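Local coordinates for protein dihydropteridine reductase (Caenorhabditis elegans, PDB 1OOE) that probably reduces quinonoid dihydrobiopterin to tetrahydrobiopterin with NADH or NADPH, as a homodimeric short-chain dehydrogenase/reductase, at residues V76-A84 with M100-A111; L119-A130 with L164-M174. All coordinates share one frame; numbering follows the deposited sequence.

Contact 1. Residues V76-A84 with M100-A111; sequences VFCVAGGWA and MIKQSVWSSAIA
Strand 76-78 and helix 100-111 run almost exactly antiparallel (177°) with their axes 8.9 Å apart, and beyond Cys78 the chain continues as a loop along the same helix. At the strand end the contact is apolar. Cys78 CB meets Ala111 CB at 3.8 Å, and Val76 CG1 reaches the same methyl. With SG anti to the backbone N (chi1 -173°), the Cys78 sulfur lies alongside Ser107, close to its CB and carbonyl. Past Ala80 polar bonds join in. Gln103, extended beyond CG, accepts the Gly82 N-H on OE1 at 2.6 Å, in the plane of its carbonyl although the angle at the hydrogen is only 134°. Met100 bends at chi2 and chi3, bringing SD to 3.6 Å from Ala84 N and CE against the Ala84 methyl. Waters fill in between: one donates to Ala80 O (2.7 Å) and to Ser107 OG, which itself donates to Gln103 O; two others join Ser104 OG to Ala80 O and to Gly82 O. The contact thus changes from apolar packing against the Rossmann-type sheet, at Val76, Cys78 and Ala111, to a water-bridged seam, where waters held by serine hydroxyls satisfy the loop carbonyls of Ala80 and Gly82.

Contact 2. Residues L119-A130 with L164-M174; sequences LKPGGLLQLTGA and LPDNSAVLTIM
Leu164 sends CD2 to the Leu125 side chain, and Pro165 follows with its ring against the 119-121 backbone, CG lying 3.4 Å from Leu119 O. Pro165 O, at the start of a type II turn, is gripped by both Ser168 N and Ser168 OG, the hydroxyl at 2.6 Å. Asp166 O takes a weak bond from Gly122 N, and Asn167 O a nearly straight CA-H...O contact from Gly122 CA. Ala169 opens the strand parallel to 123-128, its N bonding Gly123 O and its O taking Leu125 N. Val170, its CG2 anti to the backbone N, lays that methyl beside Leu125 CD2 (3.9 Å), whereas Leu171 meets Leu124 at about a right angle on the other face. Thr172 crosses Leu127 obliquely, its OG1 meeting Leu127 CB and its CG2 3.4 Å from Gly129 N, while OG1 also bonds Thr154 of helix 141-158. A valine in its place would probably leave the Thr154 hydroxyl without this partner. Ile173 brings CG1 and CD1 against Gln126 NE2 (3.8 Å), and Met174 CG comes near Ala130 N. Alternating backbone bonds thus fix the parallel register of these Rossmann-type strands, while mostly apolar side chains pack against helices 141-158 and 198-210.

Contacts 1 and 2 share one sheet, their centres about 15 Å apart, because strand 73-78 lies directly beside strand 123-128. Val76 O is 2.9 Å from Gln126 N, a probable hydrogen bond, and Cys78 O is 2.8 Å from Thr128 OG1, another. Contact 1 thus covers the sheet with helix 93-118, and contact 2 extends it by one strand. The same helix leads straight into strand 119-120. Helix 141-158 touches both: Tyr143 and Lys147, probably the catalytic Tyr-x-x-x-Lys pair as in other SDR enzymes, meet them, Tyr143 against Met100 and Ala130, Lys147 against Ser104 and bonded to Thr128 O and Gly129 O. Ala80 also lies near Gly11, Gly13 and Gly16, a pattern consistent with nucleotide binding.

Contact 1. Residues V76-A84 with M100-A111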
loop_
_atom_site.group_PDB
_atom_site.type_symbol
_atom_site.label_atom_id
_atom_site.label_comp_id
_atom_site.label_asym_id
_atom_site.label_seq_id
_atom_site.Cartn_x
_atom_site.Cartn_y
_atom_site.Cartn_z
ATOM N N VAL A 76 -20.596 0.397 7.969
ATOM C CA VAL A 76 -19.591 1.456 7.908
ATOM C C VAL A 76 -19.241 1.501 6.422
ATOM O O VAL A 76 -18.772 0.512 5.865
ATOM C CB VAL A 76 -18.328 1.091 8.736
ATOM C CG1 VAL A 76 -17.252 2.161 8.554
ATOM C CG2 VAL A 76 -18.692 0.970 10.213
ATOM N N PHE A 77 -19.503 2.635 5.780
ATOM C CA PHE A 77 -19.236 2.777 4.352
ATOM C C PHE A 77 -18.170 3.841 4.126
ATOM O O PHE A 77 -18.386 5.009 4.435
ATOM C CB PHE A 77 -20.520 3.172 3.614
ATOM C CG PHE A 77 -21.732 2.363 4.013
ATOM C CD1 PHE A 77 -21.667 0.974 4.116
ATOM C CD2 PHE A 77 -22.944 2.998 4.268
ATOM C CE1 PHE A 77 -22.793 0.230 4.468
ATOM C CE2 PHE A 77 -24.078 2.264 4.620
ATOM C CZ PHE A 77 -24.003 0.878 4.720
ATOM N N CYS A 78 -17.025 3.433 3.583
ATOM C CA CYS A 78 -15.925 4.362 3.340
ATOM C C CYS A 78 -15.740 4.655 1.856
ATOM O O CYS A 78 -15.346 3.775 1.089
ATOM C CB CYS A 78 -14.627 3.791 3.913
ATOM S SG CYS A 78 -13.225 4.934 3.856
ATOM N N VAL A 79 -16.020 5.895 1.464
ATOM C CA VAL A 79 -15.894 6.317 0.070
ATOM C C VAL A 79 -15.056 7.589 -0.063
ATOM O O VAL A 79 -15.149 8.307 -1.065
ATOM C CB VAL A 79 -17.289 6.564 -0.556
ATOM C CG1 VAL A 79 -18.043 5.245 -0.663
ATOM C CG2 VAL A 79 -18.082 7.563 0.291
ATOM N N ALA A 80 -14.220 7.852 0.937
ATOM C CA ALA A 80 -13.376 9.046 0.944
ATOM C C ALA A 80 -12.163 8.952 0.017
ATOM O O ALA A 80 -11.723 7.861 -0.339
ATOM C CB ALA A 80 -12.911 9.331 2.364
ATOM N N GLY A 81 -11.628 10.106 -0.374
ATOM C CA GLY A 81 -10.448 10.111 -1.221
ATOM C C GLY A 81 -10.584 10.674 -2.623
ATOM O O GLY A 81 -11.646 10.596 -3.239
ATOM N N GLY A 82 -9.481 11.227 -3.125
ATOM C CA GLY A 82 -9.456 11.804 -4.459
ATOM C C GLY A 82 -8.377 11.174 -5.325
ATOM O O GLY A 82 -7.999 10.025 -5.109
ATOM N N TRP A 83 -7.874 11.925 -6.302
ATOM C CA TRP A 83 -6.845 11.410 -7.206
ATOM C C TRP A 83 -5.705 12.389 -7.489
ATOM O O TRP A 83 -5.883 13.606 -7.463
ATOM C CB TRP A 83 -7.485 11.013 -8.540
ATOM C CG TRP A 83 -6.542 10.367 -9.530
ATOM C CD1 TRP A 83 -6.266 9.034 -9.647
ATOM C CD2 TRP A 83 -5.799 11.020 -10.572
ATOM N NE1 TRP A 83 -5.408 8.814 -10.698
ATOM C CE2 TRP A 83 -5.107 10.016 -11.284
ATOM C CE3 TRP A 83 -5.655 12.357 -10.975
ATOM C CZ2 TRP A 83 -4.282 10.304 -12.381
ATOM C CZ3 TRP A 83 -4.832 12.643 -12.070
ATOM C CH2 TRP A 83 -4.160 11.619 -12.758
ATOM N N ALA A 84 -4.535 11.818 -7.768
ATOM C CA ALA A 84 -3.316 12.545 -8.121
ATOM C C ALA A 84 -2.472 11.490 -8.831
ATOM O O ALA A 84 -2.290 10.392 -8.312
ATOM C CB ALA A 84 -2.598 13.059 -6.869
ATOM N N MET A 100 -1.913 10.250 -1.902
ATOM C CA MET A 100 -2.760 9.089 -2.152
ATOM C C MET A 100 -2.833 8.122 -0.972
ATOM O O MET A 100 -3.872 7.504 -0.740
ATOM C CB MET A 100 -2.310 8.369 -3.426
ATOM C CG MET A 100 -2.587 9.177 -4.690
ATOM S SD MET A 100 -4.340 9.647 -4.870
ATOM C CE MET A 100 -4.375 11.277 -4.081
ATOM N N ILE A 101 -1.742 7.982 -0.226
ATOM C CA ILE A 101 -1.767 7.107 0.943
ATOM C C ILE A 101 -2.697 7.769 1.962
ATOM O O ILE A 101 -3.573 7.119 2.542
ATOM C CB ILE A 101 -0.364 6.952 1.579
ATOM C CG1 ILE A 101 0.555 6.148 0.651
ATOM C CG2 ILE A 101 -0.480 6.292 2.956
ATOM C CD1 ILE A 101 0.215 4.672 0.527
ATOM N N LYS A 102 -2.505 9.069 2.163
ATOM C CA LYS A 102 -3.312 9.832 3.112
ATOM C C LYS A 102 -4.801 9.837 2.781
ATOM O O LYS A 102 -5.645 9.826 3.679
ATOM C CB LYS A 102 -2.799 11.276 3.198
ATOM C CG LYS A 102 -1.468 11.403 3.923
ATOM C CD LYS A 102 -0.848 12.789 3.766
ATOM C CE LYS A 102 0.374 12.928 4.661
ATOM N NZ LYS A 102 1.181 14.146 4.345
ATOM N N GLN A 103 -5.127 9.839 1.492
ATOM C CA GLN A 103 -6.521 9.871 1.070
ATOM C C GLN A 103 -7.247 8.525 1.037
ATOM O O GLN A 103 -8.402 8.441 1.455
ATOM C CB GLN A 103 -6.626 10.551 -0.298
ATOM C CG GLN A 103 -6.466 12.064 -0.231
ATOM C CD GLN A 103 -6.421 12.711 -1.601
ATOM O OE1 GLN A 103 -7.173 12.341 -2.500
ATOM N NE2 GLN A 103 -5.544 13.696 -1.762
ATOM N N SER A 104 -6.582 7.481 0.550
ATOM C CA SER A 104 -7.198 6.156 0.456
ATOM C C SER A 104 -6.850 5.177 1.578
ATOM O O SER A 104 -7.727 4.478 2.089
ATOM C CB SER A 104 -6.846 5.501 -0.884
ATOM O OG SER A 104 -7.520 6.133 -1.959
ATOM N N VAL A 105 -5.576 5.115 1.950
ATOM C CA VAL A 105 -5.144 4.184 2.985
ATOM C C VAL A 105 -5.488 4.622 4.408
ATOM O O VAL A 105 -5.970 3.817 5.201
ATOM C CB VAL A 105 -3.624 3.912 2.882
ATOM C CG1 VAL A 105 -3.183 2.957 3.985
ATOM C CG2 VAL A 105 -3.302 3.310 1.519
ATOM N N TRP A 106 -5.246 5.884 4.739
ATOM C CA TRP A 106 -5.555 6.362 6.087
ATOM C C TRP A 106 -7.038 6.171 6.416
ATOM O O TRP A 106 -7.386 5.631 7.470
ATOM C CB TRP A 106 -5.198 7.844 6.228
ATOM C CG TRP A 106 -3.723 8.146 6.349
ATOM C CD1 TRP A 106 -2.681 7.383 5.903
ATOM C CD2 TRP A 106 -3.141 9.332 6.908
ATOM N NE1 TRP A 106 -1.484 8.024 6.148
ATOM C CE2 TRP A 106 -1.741 9.222 6.764
ATOM C CE3 TRP A 106 -3.671 10.479 7.515
ATOM C CZ2 TRP A 106 -0.859 10.220 7.207
ATOM C CZ3 TRP A 106 -2.792 11.473 7.955
ATOM C CH2 TRP A 106 -1.403 11.332 7.795
ATOM N N SER A 107 -7.904 6.614 5.510
ATOM C CA SER A 107 -9.349 6.510 5.705
ATOM C C SER A 107 -9.842 5.070 5.779
ATOM O O SER A 107 -10.606 4.715 6.681
ATOM C CB SER A 107 -10.084 7.257 4.585
ATOM O OG SER A 107 -9.705 6.773 3.306
ATOM N N SER A 108 -9.404 4.237 4.840
ATOM C CA SER A 108 -9.820 2.839 4.830
ATOM C C SER A 108 -9.444 2.147 6.127
ATOM O O SER A 108 -10.222 1.372 6.666
ATOM C CB SER A 108 -9.172 2.090 3.661
ATOM O OG SER A 108 -9.647 2.577 2.423
ATOM N N ALA A 109 -8.242 2.426 6.621
ATOM C CA ALA A 109 -7.773 1.807 7.855
ATOM C C ALA A 109 -8.563 2.279 9.070
ATOM O O ALA A 109 -8.887 1.481 9.944
ATOM C CB ALA A 109 -6.297 2.095 8.052
ATOM N N ILE A 110 -8.855 3.574 9.139
ATOM C CA ILE A 110 -9.619 4.099 10.268
ATOM C C ILE A 110 -11.054 3.578 10.192
ATOM O O ILE A 110 -11.675 3.289 11.218
ATOM C CB ILE A 110 -9.587 5.649 10.297
ATOM C CG1 ILE A 110 -8.156 6.115 10.588
ATOM C CG2 ILE A 110 -10.538 6.182 11.371
ATOM C CD1 ILE A 110 -7.965 7.617 10.582
ATOM N N ALA A 111 -11.582 3.430 8.979
ATOM C CA ALA A 111 -12.934 2.895 8.830
ATOM C C ALA A 111 -12.945 1.464 9.379
ATOM O O ALA A 111 -13.888 1.055 10.068
ATOM C CB ALA A 111 -13.356 2.905 7.353
HETATM O O HOH W 1 -12.157 2.837 1.396
HETATM O O HOH W 2 -11.079 5.635 1.108
HETATM O O HOH W 3 -9.875 7.179 -2.351
HETATM O O HOH W 4 -6.621 8.603 -2.869
#

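Contact 2. Residues L119-A130 with L164-M174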
loop_
_atom_site.group_PDB
_atom_site.type_symbol
_atom_site.label_atom_id
_atom_site.label_comp_id
_atom_site.label_asym_id
_atom_site.label_seq_id
_atom_site.Cartn_x
_atom_site.Cartn_y
_atom_site.Cartn_z
ATOM N N LEU A 119 -19.140 -2.049 14.769
ATOM C CA LEU A 119 -20.016 -2.803 13.875
ATOM C C LEU A 119 -20.693 -3.992 14.561
ATOM O O LEU A 119 -20.040 -4.778 15.245
ATOM C CB LEU A 119 -19.223 -3.291 12.658
ATOM C CG LEU A 119 -19.992 -3.898 11.480
ATOM C CD1 LEU A 119 -20.865 -2.842 10.794
ATOM C CD2 LEU A 119 -18.989 -4.467 10.485
ATOM N N LYS A 120 -22.005 -4.111 14.377
ATOM C CA LYS A 120 -22.764 -5.213 14.971
ATOM C C LYS A 120 -22.356 -6.535 14.332
ATOM O O LYS A 120 -21.896 -6.570 13.186
ATOM C CB LYS A 120 -24.267 -5.017 14.745
ATOM C CG LYS A 120 -24.642 -5.098 13.256
ATOM C CD LYS A 120 -26.097 -5.484 13.024
ATOM C CE LYS A 120 -26.470 -5.407 11.552
ATOM N NZ LYS A 120 -27.913 -5.698 11.335
ATOM N N PRO A 121 -22.494 -7.646 15.073
ATOM C CA PRO A 121 -22.125 -8.925 14.468
ATOM C C PRO A 121 -23.031 -9.099 13.252
ATOM O O PRO A 121 -24.221 -8.781 13.311
ATOM C CB PRO A 121 -22.432 -9.925 15.578
ATOM C CG PRO A 121 -22.090 -9.137 16.807
ATOM C CD PRO A 121 -22.744 -7.802 16.518
ATOM N N GLY A 122 -22.465 -9.574 12.149
ATOM C CA GLY A 122 -23.252 -9.752 10.941
ATOM C C GLY A 122 -23.390 -8.474 10.126
ATOM O O GLY A 122 -24.051 -8.468 9.090
ATOM N N GLY A 123 -22.769 -7.391 10.587
ATOM C CA GLY A 123 -22.856 -6.127 9.874
ATOM C C GLY A 123 -21.995 -6.060 8.629
ATOM O O GLY A 123 -21.315 -7.025 8.292
ATOM N N LEU A 124 -22.014 -4.910 7.957
ATOM C CA LEU A 124 -21.251 -4.721 6.726
ATOM C C LEU A 124 -20.248 -3.573 6.751
ATOM O O LEU A 124 -20.568 -2.469 7.184
ATOM C CB LEU A 124 -22.215 -4.477 5.557
ATOM C CG LEU A 124 -21.607 -4.036 4.221
ATOM C CD1 LEU A 124 -20.817 -5.180 3.619
ATOM C CD2 LEU A 124 -22.712 -3.588 3.268
ATOM N N LEU A 125 -19.028 -3.854 6.294
ATOM C CA LEU A 125 -17.998 -2.827 6.162
ATOM C C LEU A 125 -17.738 -2.756 4.659
ATOM O O LEU A 125 -17.454 -3.776 4.028
ATOM C CB LEU A 125 -16.695 -3.209 6.875
ATOM C CG LEU A 125 -15.473 -2.361 6.468
ATOM C CD1 LEU A 125 -15.652 -0.917 6.935
ATOM C CD2 LEU A 125 -14.203 -2.958 7.068
ATOM N N GLN A 126 -17.873 -1.569 4.081
ATOM C CA GLN A 126 -17.620 -1.401 2.652
ATOM C C GLN A 126 -16.479 -0.415 2.455
ATOM O O GLN A 126 -16.439 0.641 3.087
ATOM C CB GLN A 126 -18.885 -0.912 1.938
ATOM C CG GLN A 126 -18.665 -0.437 0.503
ATOM C CD GLN A 126 -18.436 1.059 0.425
ATOM O OE1 GLN A 126 -19.162 1.835 1.050
ATOM N NE2 GLN A 126 -17.432 1.478 -0.350
ATOM N N LEU A 127 -15.540 -0.787 1.593
ATOM C CA LEU A 127 -14.388 0.054 1.293
ATOM C C LEU A 127 -14.384 0.341 -0.201
ATOM O O LEU A 127 -15.094 -0.306 -0.976
ATOM C CB LEU A 127 -13.083 -0.654 1.676
ATOM C CG LEU A 127 -12.920 -1.115 3.128
ATOM C CD1 LEU A 127 -11.591 -1.836 3.274
ATOM C CD2 LEU A 127 -12.997 0.081 4.078
ATOM N N THR A 128 -13.571 1.304 -0.607
ATOM C CA THR A 128 -13.495 1.656 -2.014
ATOM C C THR A 128 -12.106 1.371 -2.561
ATOM O O THR A 128 -11.121 1.935 -2.091
ATOM C CB THR A 128 -13.844 3.136 -2.222
ATOM O OG1 THR A 128 -15.164 3.387 -1.719
ATOM C CG2 THR A 128 -13.809 3.487 -3.706
ATOM N N GLY A 129 -12.037 0.482 -3.548
ATOM C CA GLY A 129 -10.763 0.133 -4.150
ATOM C C GLY A 129 -10.573 0.892 -5.449
ATOM O O GLY A 129 -10.953 2.054 -5.544
ATOM N N ALA A 130 -9.989 0.235 -6.449
ATOM C CA ALA A 130 -9.774 0.865 -7.749
ATOM C C ALA A 130 -9.535 -0.187 -8.830
ATOM O O ALA A 130 -8.575 -0.954 -8.765
ATOM C CB ALA A 130 -8.586 1.820 -7.674
ATOM N N LEU A 164 -12.649 -8.092 12.941
ATOM C CA LEU A 164 -14.034 -7.775 12.604
ATOM C C LEU A 164 -14.947 -8.709 13.386
ATOM O O LEU A 164 -14.562 -9.830 13.717
ATOM C CB LEU A 164 -14.282 -7.931 11.100
ATOM C CG LEU A 164 -13.610 -6.878 10.210
ATOM C CD1 LEU A 164 -14.037 -7.085 8.766
ATOM C CD2 LEU A 164 -13.988 -5.477 10.685
ATOM N N PRO A 165 -16.170 -8.259 13.695
ATOM C CA PRO A 165 -17.102 -9.101 14.451
ATOM C C PRO A 165 -17.574 -10.345 13.708
ATOM O O PRO A 165 -17.510 -10.418 12.481
ATOM C CB PRO A 165 -18.242 -8.138 14.782
ATOM C CG PRO A 165 -18.251 -7.213 13.615
ATOM C CD PRO A 165 -16.777 -6.955 13.377
ATOM N N ASP A 166 -18.046 -11.327 14.468
ATOM C CA ASP A 166 -18.524 -12.576 13.892
ATOM C C ASP A 166 -19.636 -12.381 12.876
ATOM O O ASP A 166 -20.516 -11.532 13.049
ATOM C CB ASP A 166 -19.031 -13.513 14.991
ATOM C CG ASP A 166 -17.941 -13.932 15.952
ATOM O OD1 ASP A 166 -16.862 -14.348 15.481
ATOM O OD2 ASP A 166 -18.170 -13.854 17.179
ATOM N N ASN A 167 -19.584 -13.178 11.813
ATOM C CA ASN A 167 -20.598 -13.154 10.769
ATOM C C ASN A 167 -20.645 -11.879 9.933
ATOM O O ASN A 167 -21.530 -11.726 9.092
ATOM C CB ASN A 167 -21.972 -13.411 11.395
ATOM C CG ASN A 167 -22.045 -14.750 12.114
ATOM O OD1 ASN A 167 -22.795 -14.910 13.077
ATOM N ND2 ASN A 167 -21.272 -15.719 11.639
ATOM N N SER A 168 -19.705 -10.964 10.155
ATOM C CA SER A 168 -19.689 -9.725 9.378
ATOM C C SER A 168 -18.987 -9.948 8.045
ATOM O O SER A 168 -18.318 -10.962 7.841
ATOM C CB SER A 168 -18.977 -8.609 10.148
ATOM O OG SER A 168 -17.608 -8.913 10.354
ATOM N N ALA A 169 -19.140 -8.992 7.136
ATOM C CA ALA A 169 -18.507 -9.099 5.828
ATOM C C ALA A 169 -17.887 -7.774 5.431
ATOM O O ALA A 169 -18.343 -6.714 5.859
ATOM C CB ALA A 169 -19.535 -9.517 4.777
ATOM N N VAL A 170 -16.829 -7.848 4.630
ATOM C CA VAL A 170 -16.178 -6.655 4.105
ATOM C C VAL A 170 -16.296 -6.776 2.584
ATOM O O VAL A 170 -16.021 -7.838 2.015
ATOM C CB VAL A 170 -14.684 -6.557 4.530
ATOM C CG1 VAL A 170 -13.921 -7.795 4.097
ATOM C CG2 VAL A 170 -14.059 -5.308 3.933
ATOM N N LEU A 171 -16.760 -5.708 1.939
ATOM C CA LEU A 171 -16.921 -5.684 0.485
ATOM C C LEU A 171 -16.235 -4.428 -0.039
ATOM O O LEU A 171 -16.388 -3.350 0.533
ATOM C CB LEU A 171 -18.410 -5.673 0.106
ATOM C CG LEU A 171 -19.230 -6.897 0.532
ATOM C CD1 LEU A 171 -20.676 -6.721 0.089
ATOM C CD2 LEU A 171 -18.628 -8.164 -0.073
ATOM N N THR A 172 -15.478 -4.567 -1.125
ATOM C CA THR A 172 -14.745 -3.435 -1.691
ATOM C C THR A 172 -15.184 -3.185 -3.136
ATOM O O THR A 172 -15.027 -4.048 -3.995
ATOM C CB THR A 172 -13.224 -3.710 -1.605
ATOM O OG1 THR A 172 -12.829 -3.729 -0.225
ATOM C CG2 THR A 172 -12.426 -2.636 -2.329
ATOM N N ILE A 173 -15.745 -2.004 -3.394
ATOM C CA ILE A 173 -16.239 -1.677 -4.731
ATOM C C ILE A 173 -15.207 -1.035 -5.654
ATOM O O ILE A 173 -14.334 -0.294 -5.211
ATOM C CB ILE A 173 -17.478 -0.750 -4.660
ATOM C CG1 ILE A 173 -17.110 0.597 -4.034
ATOM C CG2 ILE A 173 -18.576 -1.417 -3.835
ATOM C CD1 ILE A 173 -18.252 1.605 -4.032
ATOM N N MET A 174 -15.326 -1.329 -6.948
ATOM C CA MET A 174 -14.416 -0.789 -7.956
ATOM C C MET A 174 -15.193 -0.361 -9.204
ATOM O O MET A 174 -15.178 -1.045 -10.230
ATOM C CB MET A 174 -13.355 -1.831 -8.340
ATOM C CG MET A 174 -12.562 -2.399 -7.159
ATOM S SD MET A 174 -11.215 -3.510 -7.643
ATOM C CE MET A 174 -12.137 -4.831 -8.489
#